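Local coordinates for putative diflavin flavoprotein A 3 (PDB 3FNI), which probably mediates electron transfer from NADH to oxygen, reducing it to water, and is represented here by its flavodoxin-like domain, at residues G8-S13 / D37-G42; R20-I25 / G91-G96; R56-V61 / Q145-D150; P66-A71 / G97-P102; G82-K87 / L113-A118. All coordinates share one frame; numbering follows the deposited sequence.

Contact 1. Residues G8-S13 / D37-G42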
# COMPACT_ATOMS: atom_id res chain seq x y z
N GLY A 8 1.46 -6.49 -1.16
CA GLY A 8 1.11 -5.70 -2.32
C GLY A 8 1.25 -4.20 -2.11
O GLY A 8 0.76 -3.65 -1.13
N VAL A 9 1.91 -3.56 -3.06
CA VAL A 9 2.14 -2.12 -3.05
C VAL A 9 1.38 -1.54 -4.24
O VAL A 9 1.71 -1.81 -5.40
CB VAL A 9 3.65 -1.81 -3.18
CG1 VAL A 9 3.87 -0.31 -3.18
CG2 VAL A 9 4.40 -2.46 -2.02
N PHE A 10 0.36 -0.74 -3.95
CA PHE A 10 -0.46 -0.15 -5.00
C PHE A 10 -0.44 1.37 -4.96
O PHE A 10 -0.77 1.97 -3.94
CB PHE A 10 -1.91 -0.61 -4.86
CG PHE A 10 -2.06 -2.09 -4.65
CD1 PHE A 10 -1.71 -2.68 -3.44
CD2 PHE A 10 -2.60 -2.88 -5.66
CE1 PHE A 10 -1.89 -4.05 -3.23
CE2 PHE A 10 -2.78 -4.25 -5.47
CZ PHE A 10 -2.43 -4.83 -4.25
N TYR A 11 -0.05 1.98 -6.07
CA TYR A 11 0.00 3.43 -6.14
C TYR A 11 0.09 3.91 -7.59
O TYR A 11 0.27 3.10 -8.50
CB TYR A 11 1.20 3.96 -5.35
CG TYR A 11 2.55 3.67 -5.97
CD1 TYR A 11 3.16 2.42 -5.82
CD2 TYR A 11 3.22 4.64 -6.71
CE1 TYR A 11 4.41 2.15 -6.38
CE2 TYR A 11 4.47 4.38 -7.29
CZ TYR A 11 5.06 3.14 -7.12
OH TYR A 11 6.30 2.89 -7.67
N VAL A 12 -0.05 5.21 -7.80
CA VAL A 12 0.02 5.78 -9.14
C VAL A 12 1.46 6.25 -9.42
O VAL A 12 1.93 7.23 -8.84
CB VAL A 12 -1.01 6.95 -9.31
CG1 VAL A 12 -1.02 7.81 -8.05
CG2 VAL A 12 -0.67 7.79 -10.54
N SER A 13 2.15 5.53 -10.30
CA SER A 13 3.53 5.88 -10.60
C SER A 13 3.66 7.27 -11.19
O SER A 13 2.77 7.76 -11.88
CB SER A 13 4.17 4.85 -11.55
OG SER A 13 3.64 4.94 -12.85
N ASP A 37 4.73 -7.16 -4.60
CA ASP A 37 4.15 -7.05 -5.93
C ASP A 37 3.68 -5.61 -6.12
O ASP A 37 2.86 -5.10 -5.35
CB ASP A 37 2.97 -8.02 -6.12
CG ASP A 37 3.41 -9.48 -6.14
OD1 ASP A 37 3.64 -10.06 -5.06
OD2 ASP A 37 3.54 -10.05 -7.24
N VAL A 38 4.20 -4.95 -7.14
CA VAL A 38 3.86 -3.56 -7.40
C VAL A 38 2.83 -3.41 -8.52
O VAL A 38 2.96 -4.00 -9.59
CB VAL A 38 5.11 -2.74 -7.77
CG1 VAL A 38 4.78 -1.26 -7.79
CG2 VAL A 38 6.22 -3.02 -6.77
N VAL A 39 1.81 -2.61 -8.25
CA VAL A 39 0.75 -2.38 -9.21
C VAL A 39 0.54 -0.88 -9.40
O VAL A 39 0.39 -0.14 -8.43
CB VAL A 39 -0.56 -3.03 -8.74
CG1 VAL A 39 -1.66 -2.80 -9.76
CG2 VAL A 39 -0.35 -4.51 -8.51
N ASP A 40 0.54 -0.44 -10.66
CA ASP A 40 0.32 0.97 -10.96
C ASP A 40 -1.18 1.18 -11.10
O ASP A 40 -1.82 0.58 -11.96
CB ASP A 40 1.04 1.35 -12.26
CG ASP A 40 0.68 2.75 -12.75
OD1 ASP A 40 0.44 3.64 -11.92
OD2 ASP A 40 0.65 2.96 -13.98
N LEU A 41 -1.72 2.02 -10.22
CA LEU A 41 -3.15 2.33 -10.20
C LEU A 41 -3.56 3.19 -11.39
O LEU A 41 -4.75 3.30 -11.71
CB LEU A 41 -3.50 3.07 -8.91
CG LEU A 41 -3.40 2.29 -7.61
CD1 LEU A 41 -3.72 3.21 -6.44
CD2 LEU A 41 -4.36 1.11 -7.65
N GLY A 42 -2.58 3.81 -12.03
CA GLY A 42 -2.85 4.65 -13.18
C GLY A 42 -2.98 3.84 -14.45
O GLY A 42 -3.74 4.20 -15.35
O HOH W 1 0.73 6.16 -13.53

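Contact 2. Residues R20-I25 / G91-G96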
# COMPACT_ATOMS: atom_id res chain seq x y z
N ARG A 20 9.39 7.52 -5.24
CA ARG A 20 10.43 7.47 -4.22
C ARG A 20 9.89 7.04 -2.86
O ARG A 20 10.56 6.33 -2.11
CB ARG A 20 11.13 8.83 -4.12
CG ARG A 20 11.78 9.28 -5.43
CD ARG A 20 12.46 10.63 -5.27
NE ARG A 20 13.60 10.55 -4.34
CZ ARG A 20 14.28 11.60 -3.90
NH1 ARG A 20 13.94 12.83 -4.30
NH2 ARG A 20 15.29 11.44 -3.06
N LEU A 21 8.67 7.46 -2.54
CA LEU A 21 8.06 7.08 -1.27
C LEU A 21 7.81 5.58 -1.21
O LEU A 21 8.11 4.92 -0.21
CB LEU A 21 6.75 7.85 -1.06
CG LEU A 21 6.94 9.35 -0.79
CD1 LEU A 21 5.60 10.03 -0.83
CD2 LEU A 21 7.61 9.56 0.55
N ALA A 22 7.27 5.04 -2.30
CA ALA A 22 6.99 3.61 -2.38
C ALA A 22 8.29 2.81 -2.40
O ALA A 22 8.39 1.77 -1.77
CB ALA A 22 6.16 3.29 -3.63
N GLN A 23 9.29 3.31 -3.12
CA GLN A 23 10.56 2.62 -3.20
C GLN A 23 11.22 2.47 -1.82
O GLN A 23 11.80 1.43 -1.52
CB GLN A 23 11.52 3.34 -4.15
CG GLN A 23 12.83 2.60 -4.33
CD GLN A 23 12.61 1.18 -4.80
OE1 GLN A 23 13.14 0.23 -4.22
NE2 GLN A 23 11.83 1.02 -5.86
N ALA A 24 11.12 3.50 -1.00
CA ALA A 24 11.70 3.49 0.34
C ALA A 24 11.00 2.44 1.19
O ALA A 24 11.65 1.66 1.89
CB ALA A 24 11.57 4.88 0.99
N ILE A 25 9.67 2.44 1.14
CA ILE A 25 8.86 1.48 1.89
C ILE A 25 9.23 0.08 1.41
O ILE A 25 9.45 -0.83 2.22
CB ILE A 25 7.36 1.72 1.65
CG1 ILE A 25 7.01 3.16 2.05
CG2 ILE A 25 6.52 0.72 2.45
CD1 ILE A 25 5.62 3.60 1.66
N GLY A 91 -1.12 -0.30 5.06
CA GLY A 91 -0.54 1.00 5.37
C GLY A 91 -0.79 1.93 4.20
O GLY A 91 -0.82 1.48 3.06
N ILE A 92 -0.95 3.22 4.46
CA ILE A 92 -1.24 4.19 3.40
C ILE A 92 -0.37 5.45 3.47
O ILE A 92 -0.13 5.99 4.55
CB ILE A 92 -2.74 4.60 3.44
CG1 ILE A 92 -3.62 3.35 3.23
CG2 ILE A 92 -3.03 5.67 2.39
CD1 ILE A 92 -5.12 3.58 3.39
N PHE A 93 0.09 5.92 2.31
CA PHE A 93 0.91 7.12 2.27
C PHE A 93 0.38 8.17 1.31
O PHE A 93 -0.28 7.85 0.31
CB PHE A 93 2.36 6.77 1.91
CG PHE A 93 2.55 6.23 0.52
CD1 PHE A 93 2.76 7.09 -0.56
CD2 PHE A 93 2.56 4.86 0.29
CE1 PHE A 93 2.97 6.58 -1.85
CE2 PHE A 93 2.77 4.34 -0.99
CZ PHE A 93 2.98 5.21 -2.06
N GLU A 94 0.67 9.43 1.65
CA GLU A 94 0.30 10.58 0.84
C GLU A 94 1.43 10.72 -0.17
O GLU A 94 2.51 10.20 0.06
CB GLU A 94 0.22 11.87 1.67
CG GLU A 94 -0.88 11.92 2.69
CD GLU A 94 -1.14 13.35 3.20
OE1 GLU A 94 -0.22 14.18 3.16
OE2 GLU A 94 -2.27 13.63 3.63
N THR A 95 1.19 11.43 -1.26
CA THR A 95 2.21 11.56 -2.29
C THR A 95 2.96 12.88 -2.33
O THR A 95 4.07 12.95 -2.84
CB THR A 95 1.61 11.35 -3.69
OG1 THR A 95 0.76 12.46 -4.00
CG2 THR A 95 0.80 10.05 -3.72
N GLY A 96 2.35 13.93 -1.79
CA GLY A 96 2.98 15.23 -1.82
C GLY A 96 2.84 15.81 -3.22
O GLY A 96 3.58 16.72 -3.60

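Contact 3. Residues R56-V61 / Q145-D150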
# COMPACT_ATOMS: atom_id res chain seq x y z
N ARG A 56 -3.75 -13.01 -2.61
CA ARG A 56 -2.58 -13.74 -2.14
C ARG A 56 -1.55 -12.86 -1.42
O ARG A 56 -0.43 -13.31 -1.15
CB ARG A 56 -1.92 -14.51 -3.28
CG ARG A 56 -1.32 -13.64 -4.36
CD ARG A 56 -0.54 -14.50 -5.35
NE ARG A 56 -0.01 -13.71 -6.45
CZ ARG A 56 0.98 -12.83 -6.35
NH1 ARG A 56 1.58 -12.61 -5.19
NH2 ARG A 56 1.37 -12.16 -7.42
N CYS A 57 -1.92 -11.63 -1.09
CA CYS A 57 -1.03 -10.73 -0.36
C CYS A 57 -1.37 -10.77 1.13
O CYS A 57 -2.54 -10.72 1.51
CB CYS A 57 -1.14 -9.29 -0.87
SG CYS A 57 -0.30 -8.98 -2.48
N THR A 58 -0.34 -10.88 1.97
CA THR A 58 -0.53 -10.92 3.42
C THR A 58 -0.52 -9.47 3.92
O THR A 58 -1.16 -9.14 4.92
CB THR A 58 0.61 -11.72 4.10
OG1 THR A 58 0.72 -13.01 3.49
CG2 THR A 58 0.34 -11.91 5.59
N GLY A 59 0.20 -8.61 3.20
CA GLY A 59 0.29 -7.20 3.56
C GLY A 59 -0.07 -6.28 2.41
O GLY A 59 -0.00 -6.68 1.24
N LEU A 60 -0.45 -5.04 2.71
CA LEU A 60 -0.83 -4.08 1.67
C LEU A 60 -0.32 -2.67 1.93
O LEU A 60 -0.26 -2.20 3.07
CB LEU A 60 -2.35 -4.06 1.51
CG LEU A 60 -3.01 -5.40 1.19
CD1 LEU A 60 -4.49 -5.32 1.46
CD2 LEU A 60 -2.73 -5.78 -0.25
N VAL A 61 0.05 -1.98 0.86
CA VAL A 61 0.53 -0.62 0.96
C VAL A 61 -0.14 0.14 -0.16
O VAL A 61 -0.05 -0.24 -1.33
CB VAL A 61 2.06 -0.55 0.82
CG1 VAL A 61 2.55 0.88 0.99
CG2 VAL A 61 2.71 -1.45 1.88
N GLN A 145 7.96 -7.26 9.05
CA GLN A 145 8.13 -8.05 10.27
C GLN A 145 6.78 -8.60 10.70
O GLN A 145 6.68 -9.74 11.16
CB GLN A 145 8.72 -7.19 11.39
CG GLN A 145 10.12 -6.66 11.11
CD GLN A 145 10.72 -5.90 12.28
OE1 GLN A 145 10.23 -4.84 12.65
NE2 GLN A 145 11.78 -6.45 12.86
N TRP A 146 5.73 -7.79 10.56
CA TRP A 146 4.40 -8.21 10.93
C TRP A 146 3.99 -9.40 10.05
O TRP A 146 3.48 -10.40 10.56
CB TRP A 146 3.41 -7.06 10.74
CG TRP A 146 2.01 -7.40 11.12
CD1 TRP A 146 1.44 -7.28 12.36
CD2 TRP A 146 1.01 -7.95 10.26
NE1 TRP A 146 0.13 -7.71 12.32
CE2 TRP A 146 -0.16 -8.13 11.04
CE3 TRP A 146 0.97 -8.30 8.91
CZ2 TRP A 146 -1.34 -8.65 10.52
CZ3 TRP A 146 -0.21 -8.83 8.38
CH2 TRP A 146 -1.35 -8.99 9.18
N VAL A 147 4.23 -9.29 8.75
CA VAL A 147 3.91 -10.36 7.80
C VAL A 147 4.65 -11.64 8.20
O VAL A 147 4.06 -12.73 8.21
CB VAL A 147 4.34 -9.97 6.35
CG1 VAL A 147 4.24 -11.19 5.42
CG2 VAL A 147 3.44 -8.85 5.82
N THR A 148 5.93 -11.52 8.53
CA THR A 148 6.71 -12.68 8.94
C THR A 148 6.10 -13.34 10.17
O THR A 148 5.90 -14.55 10.19
CB THR A 148 8.17 -12.29 9.24
OG1 THR A 148 8.76 -11.73 8.07
CG2 THR A 148 8.97 -13.53 9.67
N ARG A 149 5.80 -12.53 11.19
CA ARG A 149 5.20 -13.03 12.42
C ARG A 149 3.81 -13.63 12.19
O ARG A 149 3.38 -14.52 12.93
CB ARG A 149 5.09 -11.91 13.47
CG ARG A 149 6.36 -11.69 14.28
CD ARG A 149 6.13 -10.82 15.52
NE ARG A 149 6.44 -9.41 15.28
CZ ARG A 149 5.63 -8.54 14.69
NH1 ARG A 149 4.44 -8.93 14.28
NH2 ARG A 149 6.01 -7.29 14.51
N ASP A 150 3.11 -13.14 11.17
CA ASP A 150 1.78 -13.64 10.86
C ASP A 150 1.86 -15.02 10.21
O ASP A 150 1.04 -15.89 10.48
CB ASP A 150 1.07 -12.70 9.88
CG ASP A 150 -0.35 -13.13 9.60
OD1 ASP A 150 -1.24 -12.69 10.34
OD2 ASP A 150 -0.56 -13.92 8.67

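Contact 4. Residues P66-A71 / G97-P102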
# COMPACT_ATOMS: atom_id res chain seq x y z
N PRO A 66 -4.56 10.98 -7.52
CA PRO A 66 -4.99 12.35 -7.77
C PRO A 66 -6.50 12.48 -7.78
O PRO A 66 -7.20 11.62 -8.31
CB PRO A 66 -4.38 12.67 -9.14
CG PRO A 66 -3.21 11.73 -9.22
CD PRO A 66 -3.76 10.47 -8.65
N ALA A 67 -7.00 13.54 -7.17
CA ALA A 67 -8.43 13.79 -7.13
C ALA A 67 -8.91 14.15 -8.53
O ALA A 67 -10.10 14.38 -8.75
CB ALA A 67 -8.73 14.92 -6.16
N ALA A 68 -7.98 14.19 -9.48
CA ALA A 68 -8.29 14.52 -10.86
C ALA A 68 -8.52 13.27 -11.71
O ALA A 68 -9.11 13.35 -12.79
CB ALA A 68 -7.15 15.36 -11.47
N SER A 69 -8.06 12.12 -11.23
CA SER A 69 -8.23 10.86 -11.95
C SER A 69 -9.23 9.94 -11.25
O SER A 69 -9.19 8.72 -11.42
CB SER A 69 -6.90 10.12 -12.09
OG SER A 69 -5.93 10.91 -12.74
N ALA A 70 -10.11 10.54 -10.45
CA ALA A 70 -11.10 9.79 -9.70
C ALA A 70 -11.85 8.75 -10.54
O ALA A 70 -11.76 7.55 -10.29
CB ALA A 70 -12.10 10.75 -9.05
N ALA A 71 -12.58 9.23 -11.54
CA ALA A 71 -13.37 8.35 -12.41
C ALA A 71 -12.61 7.12 -12.89
O ALA A 71 -13.09 5.99 -12.76
CB ALA A 71 -13.88 9.15 -13.61
N GLY A 97 1.89 15.28 -3.99
CA GLY A 97 1.68 15.76 -5.35
C GLY A 97 0.77 16.97 -5.46
O GLY A 97 0.76 17.65 -6.48
N GLY A 98 -0.00 17.23 -4.40
CA GLY A 98 -0.89 18.39 -4.39
C GLY A 98 -2.33 18.16 -4.80
O GLY A 98 -3.15 19.07 -4.73
N ASP A 99 -2.65 16.94 -5.23
CA ASP A 99 -4.00 16.62 -5.66
C ASP A 99 -4.49 15.35 -4.97
O ASP A 99 -5.49 14.77 -5.39
CB ASP A 99 -4.03 16.43 -7.18
CG ASP A 99 -5.42 16.62 -7.77
OD1 ASP A 99 -5.61 16.34 -8.98
OD2 ASP A 99 -6.33 17.05 -7.03
N ASP A 100 -3.80 14.94 -3.92
CA ASP A 100 -4.16 13.73 -3.18
C ASP A 100 -5.62 13.68 -2.79
O ASP A 100 -6.24 14.68 -2.42
CB ASP A 100 -3.33 13.60 -1.90
CG ASP A 100 -1.96 13.00 -2.14
OD1 ASP A 100 -1.54 12.95 -3.30
OD2 ASP A 100 -1.31 12.58 -1.15
N GLU A 101 -6.16 12.47 -2.86
CA GLU A 101 -7.53 12.20 -2.49
C GLU A 101 -7.46 12.16 -0.97
O GLU A 101 -6.41 11.85 -0.41
CB GLU A 101 -7.94 10.84 -3.05
CG GLU A 101 -9.42 10.57 -3.08
CD GLU A 101 -10.14 11.41 -4.11
OE1 GLU A 101 -9.79 11.29 -5.31
OE2 GLU A 101 -11.05 12.18 -3.73
N PRO A 102 -8.56 12.49 -0.27
CA PRO A 102 -8.53 12.47 1.20
C PRO A 102 -8.08 11.11 1.71
O PRO A 102 -8.75 10.10 1.47
CB PRO A 102 -9.97 12.77 1.59
CG PRO A 102 -10.46 13.60 0.46
CD PRO A 102 -9.88 12.92 -0.76

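Contact 5. Residues G82-K87 / L113-A118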
# COMPACT_ATOMS: atom_id res chain seq x y z
N GLY A 82 -12.93 -4.59 -2.30
CA GLY A 82 -13.78 -5.76 -2.27
C GLY A 82 -12.99 -7.05 -2.38
O GLY A 82 -13.57 -8.12 -2.28
N SER A 83 -11.68 -6.95 -2.56
CA SER A 83 -10.85 -8.15 -2.71
C SER A 83 -9.97 -8.44 -1.51
O SER A 83 -9.31 -9.48 -1.43
CB SER A 83 -9.96 -8.01 -3.94
OG SER A 83 -10.74 -7.86 -5.11
N VAL A 84 -9.98 -7.49 -0.58
CA VAL A 84 -9.20 -7.57 0.63
C VAL A 84 -9.93 -8.39 1.69
O VAL A 84 -11.14 -8.60 1.58
CB VAL A 84 -8.93 -6.15 1.15
CG1 VAL A 84 -8.50 -6.17 2.59
CG2 VAL A 84 -7.86 -5.49 0.30
N ASN A 85 -9.19 -8.87 2.68
CA ASN A 85 -9.78 -9.64 3.77
C ASN A 85 -9.26 -9.12 5.11
O ASN A 85 -8.19 -8.51 5.19
CB ASN A 85 -9.54 -11.15 3.58
CG ASN A 85 -8.13 -11.59 3.93
OD1 ASN A 85 -7.78 -11.70 5.10
ND2 ASN A 85 -7.31 -11.85 2.91
N GLU A 86 -10.05 -9.34 6.16
CA GLU A 86 -9.75 -8.88 7.51
C GLU A 86 -8.46 -9.39 8.14
O GLU A 86 -7.97 -8.80 9.11
CB GLU A 86 -10.92 -9.23 8.43
CG GLU A 86 -11.31 -10.70 8.38
CD GLU A 86 -12.14 -11.14 9.57
OE1 GLU A 86 -13.22 -10.56 9.80
OE2 GLU A 86 -11.71 -12.07 10.28
N LYS A 87 -7.90 -10.47 7.60
CA LYS A 87 -6.68 -11.07 8.14
C LYS A 87 -5.41 -10.36 7.70
O LYS A 87 -4.31 -10.72 8.14
CB LYS A 87 -6.60 -12.55 7.73
CG LYS A 87 -7.72 -13.42 8.27
CD LYS A 87 -7.44 -13.87 9.70
CE LYS A 87 -6.24 -14.82 9.74
NZ LYS A 87 -5.89 -15.27 11.12
N LEU A 113 -13.35 -2.62 7.70
CA LEU A 113 -13.37 -3.97 7.15
C LEU A 113 -12.64 -4.98 8.02
O LEU A 113 -12.63 -6.17 7.72
CB LEU A 113 -12.78 -3.98 5.74
CG LEU A 113 -13.59 -3.25 4.67
CD1 LEU A 113 -12.84 -3.29 3.34
CD2 LEU A 113 -14.96 -3.90 4.51
N GLY A 114 -12.02 -4.51 9.10
CA GLY A 114 -11.32 -5.41 9.99
C GLY A 114 -9.81 -5.45 9.86
O GLY A 114 -9.13 -5.93 10.77
N LEU A 115 -9.25 -4.97 8.75
CA LEU A 115 -7.80 -5.00 8.58
C LEU A 115 -7.06 -4.27 9.69
O LEU A 115 -7.64 -3.43 10.38
CB LEU A 115 -7.39 -4.39 7.23
CG LEU A 115 -7.68 -5.18 5.96
CD1 LEU A 115 -9.17 -5.09 5.61
CD2 LEU A 115 -6.83 -4.62 4.84
N THR A 116 -5.79 -4.58 9.86
CA THR A 116 -5.01 -3.90 10.89
C THR A 116 -4.15 -2.83 10.22
O THR A 116 -3.70 -3.00 9.10
CB THR A 116 -4.10 -4.88 11.66
OG1 THR A 116 -3.03 -5.31 10.82
CG2 THR A 116 -4.88 -6.10 12.11
N THR A 117 -3.95 -1.70 10.91
CA THR A 117 -3.14 -0.64 10.35
C THR A 117 -1.68 -1.08 10.46
O THR A 117 -1.18 -1.31 11.56
CB THR A 117 -3.33 0.69 11.10
OG1 THR A 117 -2.69 0.61 12.39
CG2 THR A 117 -4.79 0.96 11.30
N ALA A 118 -1.03 -1.20 9.30
CA ALA A 118 0.36 -1.63 9.22
C ALA A 118 1.32 -0.70 9.94
O ALA A 118 2.27 -1.13 10.59
CB ALA A 118 0.77 -1.76 7.77
O HOH W 2 -14.13 -7.74 10.04

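Contact 1. Residues G8-S13 / D37-G42
Residues 37-42 run parallel to residues 8-13, the paired strands lying 4.8 Å apart axis to axis, as the two strands of the first beta-alpha-beta unit of a flavodoxin-like fold. At Asp37 the carbonyl O takes the N-H of Val9 at 2.9 Å, almost straight (176°) and in the carbonyl plane, while its carboxylate turns to Ser6 and to a salt bridge with Arg56. Val38 shares a face of the sheet with Val9 and Tyr11; its CG1, anti to the backbone N, meets Tyr11 CE1 at 3.7 Å as the two side chains cross obliquely. Val39 bonds both ways, its N giving to Val9 O at 3.0 Å and its O accepting from Tyr11 N at 3.2 Å. On the other face Val39 CB lies 3.7 Å from Phe10 CD2, the two side chains standing side by side and pointing alike. Asp40 carries CG anti to its backbone N (chi1 171°), so that OD1 receives Ser13 N at 3.0 Å and also Gly42 N, the latter closing an Asx turn. The two donors meet OD1 out of the carboxylate plane and from opposite sides of it, which would probably stabilise its negative charge. Leu41 N reaches Tyr11 O at 2.8 Å from 52° out of the carbonyl plane, evidence that the chain is already leaving sheet geometry; its CD2 touches Phe10 CB. Strand 8-11 is flanked on its other side by strand 57-63, Phe10 and Val39 lie against helix 47-55, and Tyr11 lies against helix 18-31.

Contact 2. Residues R20-I25 / G91-G96
Phe93 holds its CG in the crowded position between the backbone N and the carbonyl carbon (chi1 66°), and a chi2 of 88° turns the ring so that it meets three residues of helix 20-25 obliquely. Ile25 answers with CG1 anti to its carbonyl carbon and CD1 extended, reaching toward the ring, and Leu21 likewise sets CG beside its backbone N. This is helix-on-sheet packing of the flavodoxin-like alpha/beta sandwich: the axes of helix 20-25 and strand 91-93 pass 10.5 Å apart and run roughly antiparallel, at 148°. The Ile25 side chain crosses Phe93 obliquely, its CD1 3.6 Å from Phe93 CD2, the closest approach to the ring. Ala22 CB touches Phe93 CZ at 4.0 Å, its small methyl leaving the ring tip close to the helix backbone, and Leu21 CB meets Phe93 CE1 at 4.1 Å. Leu21 and Ile25, one turn apart, thus meet different ring atoms, CE1 and CD2, and Ala22 meets CZ, all three from the same side of the ring. Ile92, the preceding strand residue, points the other way, to helix 103-112, so alternate residues serve the two helical layers. Beyond the strand, Glu94 also points away from helix 20-25 and uses OE1 to accept from Ile124 N, while Thr95 OG1 bonds Asp100. What Glu94 offers the helix is backbone alone: its carbonyl O lies 3.2 Å from Leu21 CD1.

Contact 3. Residues R56-V61 / Q145-D150
Thr58 stands at a corner of the chain, and its CB points toward helix 145-150, the side chain crossing Val147 obliquely. Its chi1 of -53° sets CG2 anti to the backbone N and OG1 anti to the carbonyl carbon, so carbon rather than oxygen faces the helix. Thr58 CB lies 3.9 Å from Val147 CG1, the branch that is itself anti to its backbone N. The methyl CG2 continues past Val147 to within 3.8 Å of Asp150 OD2, again in an oblique crossing, about one turn further along the helix. From the other flank comes Trp146, with CG anti to its backbone N (chi1 -179°) and the indole turned edge-on: CZ3 meets Thr58 O at 3.6 Å, the oxygen lying near the ring plane. Val147 CG2 lies 4.2 Å from Gly59 N; a CB on Gly59 would stand only 3.2 Å from that methyl, so glycine suits the tight fit. The contact packs the long helix 130-152 onto the N-terminal end of the central strand of the flavodoxin-like sheet, with Trp146 also reaching strand 89-93 at Ala89. With no hydrogen bond between the segments, the contact probably rests mainly on van der Waals fit, and the carbonyl O against the indole's C-H edge probably adds a mild electrostatic attraction.

Contact 4. Residues P66-A71 / G97-P102
The carboxylate of Asp99 lies flat over the backbone of Ala67, whose N sits under one of its faces, 3.5 Å from Asp99 CG. Ala67 CB is on the same side, 3.3 Å from OD2 of Asp99, whereas Ala68 CB stands out beyond the other oxygen, 3.1 Å from Asp99 OD1. This pose follows from Asp99 chi1 of -158°, which puts CG roughly anti to the backbone N and folds the group over the turn. The same residue gives its flat peptide group too: Asp99 O accepts from Ala67 N at 2.6 Å in the carbonyl plane, a short bond with an N-H...O angle of 152°. The two segments are the loops that follow the third and fourth strands of the flavodoxin-like sheet, the regions that in flavodoxins flank the FMN isoalloxazine. They meet through a single beta bridge between Pro66 and Asp100, to which Pro66 CA adds a C-H...O contact with Asp99 O at 3.4 Å. Pro66 to Ser69 forms a type I turn, closed by Ser69 N on Pro66 O at 3.1 Å, just ahead of helix 70-83. An alanine at Asp99 would leave the backbone bond possible, but would probably lose the carboxylate's cover over Ala67 and its contact with Ala68 CB and loosen the loop pairing. Asp100 points away and bonds the hydroxyl of Tyr15. On the far flank Glu101 bends at chi2 (71°), which brings OE1 back to 3.4 Å from Ala67 CA.

Contact 5. Residues G82-K87 / L113-A118
Leu115 leaves its backbone with CG anti to the carbonyl carbon (chi1 -72°); CB itself points across rather than at residues 82-87, and the branch beyond it comes near Val84 and Asn85. CG lies 3.5 Å from Asn85 O, a plain van der Waals contact. Beyond it chi2 of 76° spreads the two methyls about Val84 CG1: CD1 stands 3.3 Å from that atom and CD2 3.2 Å, both tighter than ordinary van der Waals contact. Val84, with CG1 anti to its backbone N, crosses the leucine obliquely and thrusts this methyl between the two tips. An alanine at Leu115 would probably lose this interlock with Val84 and leave the junction of the two loops less well packed. Next to it, Glu86 CB lies 3.6 Å from Leu113 O. A water joins the same pair, donating to Glu86 OE1 at 3.0 Å and to Leu113 O at 3.2 Å. Gly114 has positive phi in the Schellman motif ending helix 103-112, and a CB there would clash with Glu86 CB. Lys87 N gives to a lone pair of Asn85 OD1 at 2.8 Å, an Asx turn that shapes the 82-87 loop. In the flavodoxin-like fold the contact joins the loops leaving helices 70-83 and 103-112: Val84 reaches Val54 of helix 47-55, and Leu115 packs on Phe110 and on Val90 of strand 89-93.

Contacts 1, 2, 3 and 5 share the parallel sheet. Contact 3 meets contact 1 with Gly8 O 2.7 Å from Val61 N, and contact 2 with Gly91 N 2.9 Å from Leu60 O. Contacts 1 and 2 also pack directly, Tyr11 CE1 being 3.5 Å from Ala22 CB. Contact 4 meets contact 2 where Glu94 CA lies 3.2 Å from Asp100 OD2, and contact 1 where Val12 touches Pro66. Its centre is about 27 Å from that of contact 3, on opposite sides of the chain's centre; the centres of contacts 3 and 5 are about 11 Å apart. In flavodoxins FMN binds at the loops after the strands, where contact 4 and residues 12-13 and 94-96 lie, so a flavin would probably sit there.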